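Local atomic coordinates of Nitrate/nitrite binding protein NrtA (Synechocystis sp., PDB entry 2G29), a protein that binds nitrate as the solute-binding component of the NrtABCD ABC transporter, which takes up nitrate and probably also nitrite. Residues A[261-264]-A[265-269]; A[319-322]-A[323-326]; A[99-103]-A[104-108]; A[71-74]-A[75-78]; A[128-131]-A[132-136]. All blocks are in the same frame, centred on the assembly; numbering follows the deposited sequence.

Interaction 1. Residues A[261-264]-A[265-269]; sequences MAVM and EAQQW
Val263 and Gln267, one helical turn apart, make the packed side of this piece of the helix 253-271. The methyl CG1 of Val263 comes to 4.2 Å from Gln267 OE1, and Gln267 CG lies 3.2 Å from Val263 O, packed beside the carbonyl that accepts its own backbone N-H. That backbone bond, Gln267 N to Val263 O, is 2.8 Å long, the shortest of four successive i to i+4 bonds that run from Met261 O to Gln268 N. Extended beyond CG (chi2 178°), the Gln267 side chain carries its amide along the preceding turn, where OE1 meets Ser328 OG and NE2 meets the carbonyls of Arg120 and Leu121. Ala262 and Ala266 add to the buried side, both against Phe56, while Met264 turns to Trp367 and Ala370 on helix 364-373. The looser side belongs to Glu265 and Gln268, both partly exposed. Glu265 keeps its CG 3.6 Å from Met261 O, bends at chi2 (-138°), and gives OE1 to a salt bridge with Lys59. An amide whose two ends are both bonded is fixed in its rotation, which implies that Gln267 ties the helix to the end of strand 115-120 and to the loop around Ser328 through neutral, directional bonds.

Interaction 2. Residues A[319-322]-A[323-326]; sequences MQKY and WVDN
Lys321 NZ is gripped by three carboxylates: Asp325 within this loop, and Asp236 and Glu317 beyond it. The local salt bridge, NZ to Asp325 OD2, is 2.9 Å long; the ammonium meets OD2 on its anti side, 24° out of the carboxylate plane. Three acids round one amine would probably favour its charged form. An extended chain (chi3 -179°) carries NZ this far, and the methyl CG1 of Val324 lies against its flank, 3.7 Å from Lys321 CD. The segment is an irregular loop between strand 313-314 and helix 332-344, and it is held from helix 253-271: Asp271 receives Tyr322 N on one carboxylate oxygen and Val324 N on the other. Side chains leave this loop in different directions. Tyr322 gives its hydroxyl proton to Gln320 OE1 over 2.9 Å, the donor tilted 27° from the amide plane, while Gln320 NE2 binds the carbonyl of Gly125, next to the nitrate-binding residue Gln126. Trp323 has the carbonyl O of Tyr322 at the edge of its ring, 3.8 Å from CE3, and its NE1 reaches Gln380 OE1.

Interaction 3. Residues A[99-103]-A[104-108]; sequences PYLIT and MGTVT
Thr106 sets CG2 between its own backbone N and carbonyl carbon while OG1 lies opposite the N (chi1 178°), and this turns the methyl back onto Leu101. Val107 likewise places CG2 between N and carbonyl carbon, facing the last turn of helix 97-104. Both methyls therefore fall on the Leu101 side chain from the loop: Thr106 CG2 is 3.3 Å from Leu101 CD2, tighter than usual van der Waals contact, and Val107 CG2 is 3.7 Å from Leu101 CB. The same Val107 methyl touches Ile102 CG1 at 3.8 Å, bridging two successive helix residues. At the end of the helix the last helical bonds become less regular. Met104 N still reaches Tyr100 O in a nearly straight bond, but Gly105 N approaches Leu101 O over 2.9 Å from above the carbonyl plane, 43° out of it. Thr103 gives its hydroxyl proton to Pro99 O over 2.7 Å; Thr103 N binds the same oxygen from the opposite face, and OG1 is itself met by Met115 N. Outside, Tyr100 OH bonds Asp335. After the helix, Thr108 OG1 and Thr108 N both bind Gly105 O, the hydroxyl at 2.6 Å, from one face of its plane. The arrangement is that of a helix C-terminus stopped by a glycine: Gly105 has positive phi (117°), where a side chain would be jammed against the preceding carbonyl, and it opens a type I beta turn from Gly105 to Thr108 that leads toward strand 115-120.

Interaction 4. Residues A[71-74]-A[75-78]; sequences ASWG and TTRD. With NO3 (nitrate ion), chain B.
Trp73 NE1 gives its hydrogen to O3 of the nitrate over 2.8 Å, with the anion oxygen at the edge of the indole and in its plane. Lys240 NZ and Gly211 N also bond the anion, and Gln126 and His167 complete the experimentally established binding residues. Next to the indole, Thr76 points the same way, its OG1 3.8 Å from Trp73 CE3. That hydroxyl is held in turn: with chi1 at -65° it lies beside its own backbone N, and the two donors share Ser72 O from opposite faces of its plane, OG1 at 2.9 Å. One layer further out, Ser72 and Thr75 form a capping box at the helix start. Thr75 N binds Ser72 OG at 3.0 Å, and Ser72 N binds Thr75 OG1 at 3.1 Å, a reciprocal pair that fixes the first turn from which Trp73 projects. Arg77 follows, bent at chi2 and chi3, its NE in a salt bridge from above the Asp78 carboxylate plane (OD1 2.8 Å) and NH1 on the carbonyl of Val107. Helix 73-82 thus begins at the binding site: Trp73 packs on Ile94 and Leu95 of strand 91-95 and on Met98 of helix 97-104, whose Ile102 touches Arg77.

Interaction 5. Residues A[128-131]-A[132-136]; sequences IQLG and NNYKD
Leu130 and Tyr134 meet where strand 126-130 gives way to a 3-10 turn. Along the strand, Ile128 pairs through its backbone with Ala227 and Leu228, and Gln129 pairs with Phe208, so the chain enters the turn already held by a partner strand on each flank. Leu130 is the first to reach the following residues. Its CB points toward them, 4.1 Å from Tyr134 CB, and its methyl CD2 lies over one face of the Tyr134 ring, 4.1 Å from CD1; the two side chains cross at about a right angle. In Tyr134, chi1 (-62°) swings the ring toward the strand end, and chi2 (92°) turns a face to the leucine. Gly131 then supplies the polar half of the contact. Its carbonyl O accepts from Tyr134 N over 3.0 Å, an i to i+3 bond whose donor stands 40° out of the carbonyl plane. The same oxygen lies at the edge of the tyrosine ring and in its plane, 3.5 Å from CD1. One aromatic side chain is thus met by a methyl over its face and by a carbonyl at its rim, which, with the hydroxyl bond to Glu206, limits how the ring can move. Lys135 N continues the turn by binding Asn132 O at 3.1 Å. Asn132 looks to another part of the chain, its ND2 bonding the carbonyl of Gly222. Strand 126-130 runs antiparallel between strands 207-211 and 225-229 in its mixed sheet, and helix 146-151 covers the pair, with Leu146 touching both Leu130 and Tyr134.

Along the chain the order is interaction 4, 3, 5, 1 and 2, all local contacts within the two-domain fold. Interactions 3 and 4, centres 13 Å apart, touch through Arg77 and the loop after helix 97-104. Interactions 1 and 2, whose centres are 12 Å apart, also touch through Gln268 and Trp323, packing the loop 319-326 on helix 253-271. Interaction 5 belongs to the sheet containing strand 126-130, and its centre lies 37 Å from that of interaction 1. Interaction 4 holds the nitrate directly; side chains of interactions 1 and 2 come to about 8 Å from that of Lys240, and Ile102 of interaction 3 as near that of Trp73, while interaction 5 sits away from the site.

Interaction 1. Residues A[261-264]-A[265-269]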
loop_
_atom_site.group_PDB
_atom_site.type_symbol
_atom_site.label_atom_id
_atom_site.label_comp_id
_atom_site.label_asym_id
_atom_site.label_seq_id
_atom_site.Cartn_x
_atom_site.Cartn_y
_atom_site.Cartn_z
ATOM N N MET A 261 -8.089 -10.464 14.469
ATOM C CA MET A 261 -9.535 -10.613 14.334
ATOM C C MET A 261 -10.204 -9.233 14.362
ATOM O O MET A 261 -11.146 -9.006 13.604
ATOM C CB MET A 261 -10.089 -11.499 15.452
ATOM C CG MET A 261 -9.585 -12.945 15.328
ATOM S SD MET A 261 -10.376 -14.114 16.508
ATOM C CE MET A 261 -9.753 -13.529 17.897
ATOM N N ALA A 262 -9.726 -8.326 15.206
ATOM C CA ALA A 262 -10.300 -6.982 15.251
ATOM C C ALA A 262 -10.105 -6.286 13.909
ATOM O O ALA A 262 -11.028 -5.646 13.397
ATOM C CB ALA A 262 -9.654 -6.172 16.344
ATOM N N VAL A 263 -8.912 -6.434 13.324
ATOM C CA VAL A 263 -8.660 -5.807 12.019
ATOM C C VAL A 263 -9.537 -6.422 10.907
ATOM O O VAL A 263 -10.035 -5.724 10.035
ATOM C CB VAL A 263 -7.152 -5.916 11.655
ATOM C CG1 VAL A 263 -6.905 -5.533 10.181
ATOM C CG2 VAL A 263 -6.341 -4.952 12.553
ATOM N N MET A 264 -9.736 -7.735 10.927
ATOM C CA MET A 264 -10.582 -8.382 9.939
ATOM C C MET A 264 -12.033 -7.887 10.027
ATOM O O MET A 264 -12.687 -7.648 9.003
ATOM C CB MET A 264 -10.595 -9.882 10.175
ATOM C CG MET A 264 -9.349 -10.562 9.766
ATOM S SD MET A 264 -9.469 -12.336 10.122
ATOM C CE MET A 264 -7.969 -12.767 9.525
ATOM N N GLU A 265 -12.552 -7.770 11.249
ATOM C CA GLU A 265 -13.925 -7.283 11.372
ATOM C C GLU A 265 -13.982 -5.832 10.906
ATOM O O GLU A 265 -14.932 -5.444 10.263
ATOM C CB GLU A 265 -14.419 -7.385 12.809
ATOM C CG GLU A 265 -14.703 -8.820 13.256
ATOM C CD GLU A 265 -15.984 -8.892 14.057
ATOM O OE1 GLU A 265 -16.046 -8.262 15.128
ATOM O OE2 GLU A 265 -16.933 -9.567 13.606
ATOM N N ALA A 266 -12.948 -5.045 11.203
ATOM C CA ALA A 266 -12.967 -3.655 10.751
ATOM C C ALA A 266 -12.900 -3.615 9.236
ATOM O O ALA A 266 -13.509 -2.740 8.591
ATOM C CB ALA A 266 -11.804 -2.875 11.364
ATOM N N GLN A 267 -12.146 -4.537 8.630
ATOM C CA GLN A 267 -12.082 -4.592 7.170
ATOM C C GLN A 267 -13.452 -4.890 6.550
ATOM O O GLN A 267 -13.826 -4.305 5.549
ATOM C CB GLN A 267 -11.087 -5.654 6.704
ATOM C CG GLN A 267 -9.632 -5.233 6.852
ATOM C CD GLN A 267 -8.691 -6.336 6.421
ATOM O OE1 GLN A 267 -8.742 -7.441 6.958
ATOM N NE2 GLN A 267 -7.824 -6.042 5.443
ATOM N N GLN A 268 -14.181 -5.832 7.151
ATOM C CA GLN A 268 -15.508 -6.183 6.660
ATOM C C GLN A 268 -16.438 -4.978 6.777
ATOM O O GLN A 268 -17.253 -4.715 5.882
ATOM C CB GLN A 268 -16.030 -7.363 7.471
ATOM C CG GLN A 268 -15.323 -8.662 7.106
ATOM C CD GLN A 268 -15.738 -9.801 7.992
ATOM O OE1 GLN A 268 -15.186 -10.003 9.068
ATOM N NE2 GLN A 268 -16.724 -10.551 7.545
ATOM N N TRP A 269 -16.302 -4.253 7.873
ATOM C CA TRP A 269 -17.125 -3.060 8.100
ATOM C C TRP A 269 -16.807 -1.983 7.054
ATOM O O TRP A 269 -17.700 -1.413 6.427
ATOM C CB TRP A 269 -16.855 -2.493 9.477
ATOM C CG TRP A 269 -17.841 -1.402 9.864
ATOM C CD1 TRP A 269 -19.065 -1.577 10.447
ATOM C CD2 TRP A 269 -17.697 0.003 9.648
ATOM N NE1 TRP A 269 -19.692 -0.369 10.611
ATOM C CE2 TRP A 269 -18.875 0.622 10.134
ATOM C CE3 TRP A 269 -16.685 0.807 9.091
ATOM C CZ2 TRP A 269 -19.070 2.002 10.079
ATOM C CZ3 TRP A 269 -16.882 2.180 9.036
ATOM C CH2 TRP A 269 -18.067 2.768 9.532
#

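Interaction 2. Residues A[319-322]-A[323-326]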
loop_
_atom_site.group_PDB
_atom_site.type_symbol
_atom_site.label_atom_id
_atom_site.label_comp_id
_atom_site.label_asym_id
_atom_site.label_seq_id
_atom_site.Cartn_x
_atom_site.Cartn_y
_atom_site.Cartn_z
ATOM N N MET A 319 -11.728 0.265 -7.326
ATOM C CA MET A 319 -11.623 1.023 -6.076
ATOM C C MET A 319 -10.940 0.220 -4.954
ATOM O O MET A 319 -10.772 -0.993 -5.059
ATOM C CB MET A 319 -13.009 1.464 -5.598
ATOM C CG MET A 319 -13.884 0.325 -5.100
ATOM S SD MET A 319 -15.591 0.833 -4.819
ATOM C CE MET A 319 -15.386 1.970 -3.452
ATOM N N GLN A 320 -10.553 0.890 -3.874
ATOM C CA GLN A 320 -9.928 0.189 -2.758
ATOM C C GLN A 320 -10.909 -0.847 -2.188
ATOM O O GLN A 320 -12.098 -0.571 -2.010
ATOM C CB GLN A 320 -9.459 1.184 -1.695
ATOM C CG GLN A 320 -8.145 1.873 -2.025
ATOM C CD GLN A 320 -7.613 2.697 -0.870
ATOM O OE1 GLN A 320 -7.978 2.475 0.284
ATOM N NE2 GLN A 320 -6.729 3.684 -0.949
ATOM N N LYS A 321 -10.400 -2.042 -1.944
ATOM C CA LYS A 321 -11.186 -3.134 -1.380
ATOM C C LYS A 321 -10.429 -3.645 -0.171
ATOM O O LYS A 321 -9.198 -3.801 -0.227
ATOM C CB LYS A 321 -11.352 -4.261 -2.406
ATOM C CG LYS A 321 -12.169 -3.905 -3.618
ATOM C CD LYS A 321 -11.958 -4.988 -4.681
ATOM C CE LYS A 321 -12.747 -4.677 -5.952
ATOM N NZ LYS A 321 -12.488 -5.638 -7.055
ATOM N N TYR A 322 -11.165 -3.953 0.896
ATOM C CA TYR A 322 -10.605 -4.411 2.162
ATOM C C TYR A 322 -11.030 -5.822 2.517
ATOM O O TYR A 322 -10.513 -6.387 3.446
ATOM C CB TYR A 322 -11.030 -3.480 3.331
ATOM C CG TYR A 322 -10.836 -2.011 3.023
ATOM C CD1 TYR A 322 -11.938 -1.168 2.816
ATOM C CD2 TYR A 322 -9.559 -1.477 2.839
ATOM C CE1 TYR A 322 -11.773 0.157 2.422
ATOM C CE2 TYR A 322 -9.388 -0.157 2.453
ATOM C CZ TYR A 322 -10.496 0.655 2.237
ATOM O OH TYR A 322 -10.354 1.949 1.791
ATOM N N TRP A 323 -11.974 -6.385 1.773
ATOM C CA TRP A 323 -12.442 -7.718 2.107
ATOM C C TRP A 323 -12.928 -8.503 0.899
ATOM O O TRP A 323 -12.541 -9.654 0.728
ATOM C CB TRP A 323 -13.560 -7.620 3.141
ATOM C CG TRP A 323 -13.863 -8.938 3.747
ATOM C CD1 TRP A 323 -14.958 -9.746 3.499
ATOM C CD2 TRP A 323 -13.095 -9.600 4.732
ATOM N NE1 TRP A 323 -14.900 -10.869 4.288
ATOM C CE2 TRP A 323 -13.767 -10.811 5.050
ATOM C CE3 TRP A 323 -11.893 -9.303 5.377
ATOM C CZ2 TRP A 323 -13.277 -11.695 5.983
ATOM C CZ3 TRP A 323 -11.410 -10.181 6.297
ATOM C CH2 TRP A 323 -12.090 -11.370 6.595
ATOM N N VAL A 324 -13.759 -7.896 0.051
ATOM C CA VAL A 324 -14.263 -8.605 -1.133
ATOM C C VAL A 324 -13.109 -9.053 -2.037
ATOM O O VAL A 324 -12.033 -8.435 -2.042
ATOM C CB VAL A 324 -15.259 -7.709 -1.964
ATOM C CG1 VAL A 324 -14.538 -6.545 -2.574
ATOM C CG2 VAL A 324 -15.940 -8.523 -3.061
ATOM N N ASP A 325 -13.327 -10.131 -2.789
ATOM C CA ASP A 325 -12.317 -10.654 -3.697
ATOM C C ASP A 325 -11.038 -11.048 -2.943
ATOM O O ASP A 325 -9.929 -10.835 -3.438
ATOM C CB ASP A 325 -12.028 -9.637 -4.823
ATOM C CG ASP A 325 -13.293 -9.280 -5.610
ATOM O OD1 ASP A 325 -14.072 -10.214 -5.918
ATOM O OD2 ASP A 325 -13.522 -8.086 -5.914
ATOM N N ASN A 326 -11.213 -11.622 -1.746
ATOM C CA ASN A 326 -10.095 -12.106 -0.916
ATOM C C ASN A 326 -9.046 -11.045 -0.619
ATOM O O ASN A 326 -7.897 -11.368 -0.292
ATOM C CB ASN A 326 -9.418 -13.296 -1.602
ATOM C CG ASN A 326 -10.403 -14.407 -1.946
ATOM O OD1 ASN A 326 -10.538 -14.786 -3.104
ATOM N ND2 ASN A 326 -11.080 -14.927 -0.942
#

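Interaction 3. Residues A[99-103]-A[104-108]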
loop_
_atom_site.group_PDB
_atom_site.type_symbol
_atom_site.label_atom_id
_atom_site.label_comp_id
_atom_site.label_asym_id
_atom_site.label_seq_id
_atom_site.Cartn_x
_atom_site.Cartn_y
_atom_site.Cartn_z
ATOM N N PRO A 99 8.030 -4.772 5.335
ATOM C CA PRO A 99 8.391 -5.765 6.353
ATOM C C PRO A 99 9.556 -6.633 5.865
ATOM O O PRO A 99 10.390 -7.078 6.678
ATOM C CB PRO A 99 7.094 -6.560 6.528
ATOM C CG PRO A 99 6.061 -5.482 6.360
ATOM C CD PRO A 99 6.568 -4.682 5.174
ATOM N N TYR A 100 9.664 -6.847 4.547
ATOM C CA TYR A 100 10.743 -7.631 3.978
ATOM C C TYR A 100 12.064 -6.851 4.021
ATOM O O TYR A 100 13.087 -7.379 4.443
ATOM C CB TYR A 100 10.412 -7.999 2.526
ATOM C CG TYR A 100 9.373 -9.085 2.474
ATOM C CD1 TYR A 100 8.013 -8.794 2.288
ATOM C CD2 TYR A 100 9.745 -10.409 2.706
ATOM C CE1 TYR A 100 7.066 -9.796 2.338
ATOM C CE2 TYR A 100 8.809 -11.424 2.769
ATOM C CZ TYR A 100 7.475 -11.111 2.585
ATOM O OH TYR A 100 6.565 -12.127 2.676
ATOM N N LEU A 101 12.040 -5.599 3.583
ATOM C CA LEU A 101 13.270 -4.802 3.571
ATOM C C LEU A 101 13.798 -4.552 4.992
ATOM O O LEU A 101 14.993 -4.445 5.219
ATOM C CB LEU A 101 13.013 -3.495 2.842
ATOM C CG LEU A 101 12.549 -3.663 1.377
ATOM C CD1 LEU A 101 11.992 -2.353 0.882
ATOM C CD2 LEU A 101 13.699 -4.115 0.466
ATOM N N ILE A 102 12.894 -4.451 5.954
ATOM C CA ILE A 102 13.293 -4.237 7.340
ATOM C C ILE A 102 13.818 -5.553 7.960
ATOM O O ILE A 102 14.815 -5.557 8.695
ATOM C CB ILE A 102 12.114 -3.672 8.171
ATOM C CG1 ILE A 102 11.778 -2.269 7.659
ATOM C CG2 ILE A 102 12.492 -3.644 9.650
ATOM C CD1 ILE A 102 10.446 -1.705 8.239
ATOM N N THR A 103 13.158 -6.671 7.687
ATOM C CA THR A 103 13.611 -7.972 8.213
ATOM C C THR A 103 14.987 -8.293 7.625
ATOM O O THR A 103 15.908 -8.718 8.339
ATOM C CB THR A 103 12.661 -9.099 7.783
ATOM O OG1 THR A 103 11.381 -8.930 8.431
ATOM C CG2 THR A 103 13.236 -10.435 8.123
ATOM N N MET A 104 15.125 -8.093 6.315
ATOM C CA MET A 104 16.411 -8.423 5.659
ATOM C C MET A 104 17.479 -7.451 6.099
ATOM O O MET A 104 18.629 -7.876 6.334
ATOM C CB MET A 104 16.251 -8.392 4.142
ATOM C CG MET A 104 15.304 -9.461 3.681
ATOM S SD MET A 104 14.889 -9.442 1.880
ATOM C CE MET A 104 16.383 -10.247 1.264
ATOM N N GLY A 105 17.108 -6.167 6.191
ATOM C CA GLY A 105 18.029 -5.165 6.694
ATOM C C GLY A 105 18.422 -4.068 5.724
ATOM O O GLY A 105 19.048 -3.089 6.133
ATOM N N THR A 106 18.050 -4.200 4.457
ATOM C CA THR A 106 18.473 -3.224 3.461
ATOM C C THR A 106 18.144 -1.774 3.764
ATOM O O THR A 106 18.920 -0.905 3.400
ATOM C CB THR A 106 17.896 -3.588 2.092
ATOM O OG1 THR A 106 18.261 -2.621 1.101
ATOM C CG2 THR A 106 16.479 -3.656 2.162
ATOM N N VAL A 107 17.013 -1.513 4.433
ATOM C CA VAL A 107 16.604 -0.146 4.731
ATOM C C VAL A 107 16.777 0.181 6.196
ATOM O O VAL A 107 16.101 1.064 6.723
ATOM C CB VAL A 107 15.129 0.096 4.358
ATOM C CG1 VAL A 107 14.924 -0.073 2.860
ATOM C CG2 VAL A 107 14.222 -0.843 5.136
ATOM N N THR A 108 17.718 -0.489 6.853
ATOM C CA THR A 108 17.925 -0.257 8.278
ATOM C C THR A 108 19.299 0.195 8.697
ATOM O O THR A 108 19.518 0.452 9.886
ATOM C CB THR A 108 17.696 -1.531 9.094
ATOM O OG1 THR A 108 18.625 -2.540 8.680
ATOM C CG2 THR A 108 16.281 -2.050 8.885
#

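Interaction 4. Residues A[71-74]-A[75-78]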
loop_
_atom_site.group_PDB
_atom_site.type_symbol
_atom_site.label_atom_id
_atom_site.label_comp_id
_atom_site.label_asym_id
_atom_site.label_seq_id
_atom_site.Cartn_x
_atom_site.Cartn_y
_atom_site.Cartn_z
ATOM N N ALA A 71 4.802 10.256 10.442
ATOM C CA ALA A 71 5.019 11.357 9.490
ATOM C C ALA A 71 5.377 10.864 8.090
ATOM O O ALA A 71 4.962 11.484 7.095
ATOM C CB ALA A 71 6.120 12.306 10.019
ATOM N N SER A 72 6.126 9.766 8.009
ATOM C CA SER A 72 6.535 9.248 6.698
ATOM C C SER A 72 6.848 7.772 6.781
ATOM O O SER A 72 6.851 7.181 7.871
ATOM C CB SER A 72 7.798 9.989 6.243
ATOM O OG SER A 72 8.913 9.618 7.116
ATOM N N TRP A 73 7.123 7.142 5.636
ATOM C CA TRP A 73 7.460 5.739 5.683
ATOM C C TRP A 73 8.844 5.592 6.319
ATOM O O TRP A 73 9.122 4.597 6.953
ATOM C CB TRP A 73 7.365 5.105 4.284
ATOM C CG TRP A 73 5.937 4.961 3.841
ATOM C CD1 TRP A 73 5.371 5.519 2.746
ATOM C CD2 TRP A 73 4.888 4.223 4.516
ATOM N NE1 TRP A 73 4.041 5.180 2.674
ATOM C CE2 TRP A 73 3.718 4.384 3.738
ATOM C CE3 TRP A 73 4.835 3.424 5.678
ATOM C CZ2 TRP A 73 2.500 3.841 4.108
ATOM C CZ3 TRP A 73 3.627 2.880 6.046
ATOM C CH2 TRP A 73 2.466 3.074 5.251
ATOM N N GLY A 74 9.665 6.627 6.195
ATOM C CA GLY A 74 10.974 6.585 6.826
ATOM C C GLY A 74 10.835 6.615 8.339
ATOM O O GLY A 74 11.535 5.873 9.010
ATOM N N THR A 75 9.925 7.436 8.876
ATOM C CA THR A 75 9.775 7.438 10.332
ATOM C C THR A 75 9.055 6.209 10.820
ATOM O O THR A 75 9.317 5.729 11.911
ATOM C CB THR A 75 9.069 8.690 10.904
ATOM O OG1 THR A 75 7.718 8.755 10.460
ATOM C CG2 THR A 75 9.806 9.939 10.550
ATOM N N THR A 76 8.159 5.672 10.012
ATOM C CA THR A 76 7.499 4.391 10.347
ATOM C C THR A 76 8.585 3.323 10.518
ATOM O O THR A 76 8.582 2.580 11.500
ATOM C CB THR A 76 6.547 3.946 9.214
ATOM O OG1 THR A 76 5.470 4.895 9.115
ATOM C CG2 THR A 76 5.958 2.573 9.508
ATOM N N ARG A 77 9.507 3.241 9.559
ATOM C CA ARG A 77 10.613 2.293 9.606
ATOM C C ARG A 77 11.439 2.559 10.857
ATOM O O ARG A 77 11.800 1.623 11.574
ATOM C CB ARG A 77 11.472 2.471 8.336
ATOM C CG ARG A 77 12.783 1.644 8.254
ATOM C CD ARG A 77 13.976 2.303 8.957
ATOM N NE ARG A 77 14.080 3.723 8.625
ATOM C CZ ARG A 77 14.400 4.214 7.432
ATOM N NH1 ARG A 77 14.681 3.398 6.420
ATOM N NH2 ARG A 77 14.388 5.530 7.239
ATOM N N ASP A 78 11.705 3.834 11.148
ATOM C CA ASP A 78 12.487 4.152 12.358
ATOM C C ASP A 78 11.804 3.648 13.631
ATOM O O ASP A 78 12.454 3.056 14.512
ATOM C CB ASP A 78 12.709 5.658 12.520
ATOM C CG ASP A 78 13.588 6.256 11.419
ATOM O OD1 ASP A 78 14.383 5.526 10.775
ATOM O OD2 ASP A 78 13.534 7.482 11.204
HETATM N N NO3 B . 0.781 5.894 0.121
HETATM O O1 NO3 B . -0.361 5.193 -0.143
HETATM O O2 NO3 B . 1.186 7.115 -0.306
HETATM O O3 NO3 B . 1.800 5.193 1.000
#

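Interaction 5. Residues A[128-131]-A[132-136]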
loop_
_atom_site.group_PDB
_atom_site.type_symbol
_atom_site.label_atom_id
_atom_site.label_comp_id
_atom_site.label_asym_id
_atom_site.label_seq_id
_atom_site.Cartn_x
_atom_site.Cartn_y
_atom_site.Cartn_z
ATOM N N ILE A 128 -1.425 7.696 -9.897
ATOM C CA ILE A 128 -0.254 8.308 -10.516
ATOM C C ILE A 128 -0.754 9.629 -11.096
ATOM O O ILE A 128 -1.693 9.644 -11.921
ATOM C CB ILE A 128 0.344 7.403 -11.623
ATOM C CG1 ILE A 128 0.918 6.150 -10.954
ATOM C CG2 ILE A 128 1.409 8.165 -12.417
ATOM C CD1 ILE A 128 1.512 5.121 -11.914
ATOM N N GLN A 129 -0.129 10.714 -10.653
ATOM C CA GLN A 129 -0.490 12.054 -11.049
ATOM C C GLN A 129 0.616 12.731 -11.822
ATOM O O GLN A 129 1.789 12.363 -11.739
ATOM C CB GLN A 129 -0.804 12.918 -9.826
ATOM C CG GLN A 129 -2.079 12.499 -9.098
ATOM C CD GLN A 129 -1.987 11.127 -8.457
ATOM O OE1 GLN A 129 -1.098 10.855 -7.617
ATOM N NE2 GLN A 129 -2.892 10.244 -8.844
ATOM N N LEU A 130 0.222 13.743 -12.572
ATOM C CA LEU A 130 1.167 14.563 -13.357
ATOM C C LEU A 130 0.919 16.039 -13.042
ATOM O O LEU A 130 -0.208 16.434 -12.740
ATOM C CB LEU A 130 0.932 14.362 -14.851
ATOM C CG LEU A 130 1.551 13.069 -15.340
ATOM C CD1 LEU A 130 0.879 12.628 -16.662
ATOM C CD2 LEU A 130 3.062 13.237 -15.512
ATOM N N GLY A 131 1.979 16.841 -13.092
ATOM C CA GLY A 131 1.792 18.267 -12.882
ATOM C C GLY A 131 1.013 18.888 -14.047
ATOM O O GLY A 131 0.874 18.287 -15.117
ATOM N N ASN A 132 0.495 20.093 -13.832
ATOM C CA ASN A 132 -0.276 20.775 -14.862
ATOM C C ASN A 132 0.476 21.031 -16.149
ATOM O O ASN A 132 -0.144 21.245 -17.211
ATOM C CB ASN A 132 -0.815 22.098 -14.341
ATOM C CG ASN A 132 -1.838 21.913 -13.278
ATOM O OD1 ASN A 132 -2.580 20.939 -13.300
ATOM N ND2 ASN A 132 -1.901 22.853 -12.337
ATOM N N ASN A 133 1.802 21.014 -16.095
ATOM C CA ASN A 133 2.570 21.234 -17.324
ATOM C C ASN A 133 2.365 20.112 -18.338
ATOM O O ASN A 133 2.795 20.228 -19.488
ATOM C CB ASN A 133 4.062 21.375 -17.026
ATOM C CG ASN A 133 4.382 22.672 -16.344
ATOM O OD1 ASN A 133 3.625 23.637 -16.454
ATOM N ND2 ASN A 133 5.502 22.720 -15.641
ATOM N N TYR A 134 1.694 19.030 -17.933
ATOM C CA TYR A 134 1.484 17.900 -18.836
ATOM C C TYR A 134 0.046 17.779 -19.280
ATOM O O TYR A 134 -0.335 16.800 -19.927
ATOM C CB TYR A 134 1.932 16.607 -18.140
ATOM C CG TYR A 134 3.393 16.630 -17.812
ATOM C CD1 TYR A 134 3.843 17.098 -16.584
ATOM C CD2 TYR A 134 4.338 16.271 -18.767
ATOM C CE1 TYR A 134 5.192 17.217 -16.306
ATOM C CE2 TYR A 134 5.678 16.381 -18.523
ATOM C CZ TYR A 134 6.112 16.856 -17.308
ATOM O OH TYR A 134 7.444 17.019 -17.106
ATOM N N LYS A 135 -0.749 18.784 -18.953
ATOM C CA LYS A 135 -2.162 18.724 -19.305
ATOM C C LYS A 135 -2.457 18.535 -20.794
ATOM O O LYS A 135 -3.339 17.766 -21.141
ATOM C CB LYS A 135 -2.914 19.953 -18.769
ATOM C CG LYS A 135 -3.308 19.804 -17.290
ATOM C CD LYS A 135 -4.288 20.894 -16.867
ATOM C CE LYS A 135 -4.850 20.663 -15.465
ATOM N NZ LYS A 135 -5.914 21.662 -15.139
ATOM N N ASP A 136 -1.707 19.197 -21.672
ATOM C CA ASP A 136 -1.994 19.064 -23.096
ATOM C C ASP A 136 -1.812 17.647 -23.635
ATOM O O ASP A 136 -2.457 17.269 -24.624
ATOM C CB ASP A 136 -1.145 20.070 -23.888
ATOM C CG ASP A 136 -1.388 21.510 -23.433
ATOM O OD1 ASP A 136 -2.574 21.893 -23.307
ATOM O OD2 ASP A 136 -0.411 22.267 -23.199
#